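PDB 3R2U: metallo-beta-lactamase family protein from Staphylococcus aureus, which probably acts as an iron-dependent hydrolase or related oxygenase of the metallo-beta-lactamase superfamily, and also carries a rhodanese-like domain. Local coordinates for residues Ile100-Glu105 / Thr119-His124. Sequence-based numbering, arbitrary orientation.
Sequences IYVSGE and THFVQH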
loop_
_atom_site.group_PDB
_atom_site.type_symbol
_atom_site.label_atom_id
_atom_site.label_comp_id
_atom_site.label_asym_id
_atom_site.label_seq_id
_atom_site.Cartn_x
_atom_site.Cartn_y
_atom_site.Cartn_z
ATOM N N ILE A 100 -4.433 31.482 -10.210
ATOM C CA ILE A 100 -4.918 31.426 -8.841
ATOM C C ILE A 100 -5.680 32.686 -8.484
ATOM O O ILE A 100 -5.380 33.769 -8.972
ATOM C CB ILE A 100 -3.814 31.099 -7.818
ATOM C CG1 ILE A 100 -2.727 32.180 -7.806
ATOM C CG2 ILE A 100 -3.207 29.716 -8.158
ATOM C CD1 ILE A 100 -1.812 32.080 -6.580
ATOM N N TYR A 101 -6.697 32.505 -7.647
ATOM C CA TYR A 101 -7.621 33.556 -7.260
ATOM C C TYR A 101 -7.688 33.611 -5.754
ATOM O O TYR A 101 -8.003 32.610 -5.101
ATOM C CB TYR A 101 -9.014 33.261 -7.853
ATOM C CG TYR A 101 -8.954 33.119 -9.363
ATOM C CD1 TYR A 101 -8.515 31.931 -9.944
ATOM C CD2 TYR A 101 -9.297 34.171 -10.204
ATOM C CE1 TYR A 101 -8.425 31.790 -11.299
ATOM C CE2 TYR A 101 -9.205 34.041 -11.588
ATOM C CZ TYR A 101 -8.771 32.842 -12.124
ATOM O OH TYR A 101 -8.659 32.664 -13.485
ATOM N N VAL A 102 -7.329 34.765 -5.201
ATOM C CA VAL A 102 -7.382 34.970 -3.776
ATOM C C VAL A 102 -8.047 36.327 -3.536
ATOM O O VAL A 102 -8.129 37.164 -4.433
ATOM C CB VAL A 102 -5.987 34.934 -3.125
ATOM C CG1 VAL A 102 -5.287 33.596 -3.401
ATOM C CG2 VAL A 102 -5.149 36.112 -3.579
ATOM N N SER A 103 -8.529 36.537 -2.326
ATOM C CA SER A 103 -9.198 37.769 -2.008
ATOM C C SER A 103 -8.334 39.036 -2.050
ATOM O O SER A 103 -7.243 39.100 -1.463
ATOM C CB SER A 103 -9.851 37.665 -0.625
ATOM O OG SER A 103 -10.496 38.900 -0.272
ATOM N N GLY A 104 -8.860 40.044 -2.749
ATOM C CA GLY A 104 -8.287 41.383 -2.765
ATOM C C GLY A 104 -9.163 42.293 -1.915
ATOM O O GLY A 104 -9.066 43.500 -2.009
ATOM N N GLU A 105 -10.039 41.710 -1.093
ATOM C CA GLU A 105 -10.940 42.481 -0.238
ATOM C C GLU A 105 -10.308 42.705 1.128
ATOM O O GLU A 105 -10.940 42.523 2.160
ATOM C CB GLU A 105 -12.282 41.762 -0.075
ATOM C CG GLU A 105 -13.144 41.709 -1.337
ATOM C CD GLU A 105 -13.758 43.059 -1.722
ATOM O OE1 GLU A 105 -13.478 44.066 -1.032
ATOM O OE2 GLU A 105 -14.516 43.115 -2.727
ATOM N N THR A 119 -1.115 36.401 -10.031
ATOM C CA THR A 119 -2.160 36.064 -9.058
ATOM C C THR A 119 -3.347 36.993 -9.314
ATOM O O THR A 119 -3.155 38.155 -9.646
ATOM C CB THR A 119 -1.649 36.305 -7.624
ATOM O OG1 THR A 119 -0.626 35.360 -7.334
ATOM C CG2 THR A 119 -2.765 36.171 -6.578
ATOM N N HIS A 120 -4.568 36.487 -9.203
ATOM C CA HIS A 120 -5.746 37.330 -9.396
ATOM C C HIS A 120 -6.320 37.678 -8.040
ATOM O O HIS A 120 -6.703 36.796 -7.290
ATOM C CB HIS A 120 -6.824 36.620 -10.227
ATOM C CG HIS A 120 -6.403 36.328 -11.623
ATOM N ND1 HIS A 120 -5.762 35.160 -11.975
ATOM C CD2 HIS A 120 -6.512 37.061 -12.758
ATOM C CE1 HIS A 120 -5.494 35.184 -13.271
ATOM N NE2 HIS A 120 -5.938 36.327 -13.769
ATOM N N PHE A 121 -6.343 38.960 -7.719
ATOM C CA PHE A 121 -6.927 39.431 -6.473
ATOM C C PHE A 121 -8.358 39.777 -6.807
ATOM O O PHE A 121 -8.619 40.769 -7.475
ATOM C CB PHE A 121 -6.157 40.630 -5.951
ATOM C CG PHE A 121 -4.748 40.303 -5.570
ATOM C CD1 PHE A 121 -3.722 40.415 -6.490
ATOM C CD2 PHE A 121 -4.455 39.847 -4.300
ATOM C CE1 PHE A 121 -2.417 40.104 -6.132
ATOM C CE2 PHE A 121 -3.155 39.544 -3.939
ATOM C CZ PHE A 121 -2.144 39.674 -4.848
ATOM N N VAL A 122 -9.283 38.943 -6.367
ATOM C CA VAL A 122 -10.678 39.124 -6.722
ATOM C C VAL A 122 -11.469 39.916 -5.705
ATOM O O VAL A 122 -11.135 39.959 -4.520
ATOM C CB VAL A 122 -11.367 37.755 -6.998
ATOM C CG1 VAL A 122 -10.685 37.079 -8.182
ATOM C CG2 VAL A 122 -11.336 36.836 -5.761
ATOM N N GLN A 123 -12.535 40.552 -6.177
ATOM C CA GLN A 123 -13.393 41.333 -5.310
ATOM C C GLN A 123 -14.842 40.946 -5.465
ATOM O O GLN A 123 -15.207 40.226 -6.382
ATOM C CB GLN A 123 -13.180 42.803 -5.617
ATOM C CG GLN A 123 -11.783 43.253 -5.199
ATOM C CD GLN A 123 -11.545 44.714 -5.384
ATOM O OE1 GLN A 123 -12.110 45.343 -6.275
ATOM N NE2 GLN A 123 -10.686 45.274 -4.545
ATOM N N HIS A 124 -15.667 41.444 -4.557
ATOM C CA HIS A 124 -17.087 41.200 -4.586
ATOM C C HIS A 124 -17.660 41.372 -6.006
ATOM O O HIS A 124 -17.371 42.352 -6.696
ATOM C CB HIS A 124 -17.777 42.163 -3.621
ATOM C CG HIS A 124 -19.243 41.934 -3.497
ATOM N ND1 HIS A 124 -19.764 40.829 -2.863
ATOM C CD2 HIS A 124 -20.301 42.676 -3.898
ATOM C CE1 HIS A 124 -21.084 40.886 -2.903
ATOM N NE2 HIS A 124 -21.434 41.994 -3.527
#
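E105 continues the pairing of two parallel strands past their end by offering H124 a carboxylate oxygen where a backbone carbonyl would be expected. The strands, 100-103 and 120-122, form the parallel edge of one of the two mixed sheets of the metallo-beta-lactamase fold, and 120-122 is outermost within the chain. E105 OE2 accepts from H124 N at 2.7 Å, nearly straight at 172°, through the anti lone pair. The side chain of E105 bends about its CB-CG bond (chi2 -72°), which brings OE2 back to the neighbouring backbone and close to Q123 CB. Four backbone bonds join the strands: H120 N to I100 O, V102 N to H120 O, V122 N to V102 O and G104 N to V122 O. On one sheet face Y101 and H120 run side by side. Their ring planes differ by 11°, but the rings are displaced along each other and hardly overlap, with the Y101 and H120 centroids 4.6 Å apart. V122 CG1 meets the edge of the Y101 ring at CD2, 3.8 Å away. V122 also packs on V137 and I148 of the second sheet. On the other face V102 CG2 touches T119 CG2 and, at 3.9 Å, F121 CD2. S103 points away from 119-124; its OG accepts from E105 N in an ST turn and also bonds E146 O. I100 O takes a second, weak bond from H120 ND1 at 3.3 Å, in the plane of the imidazole.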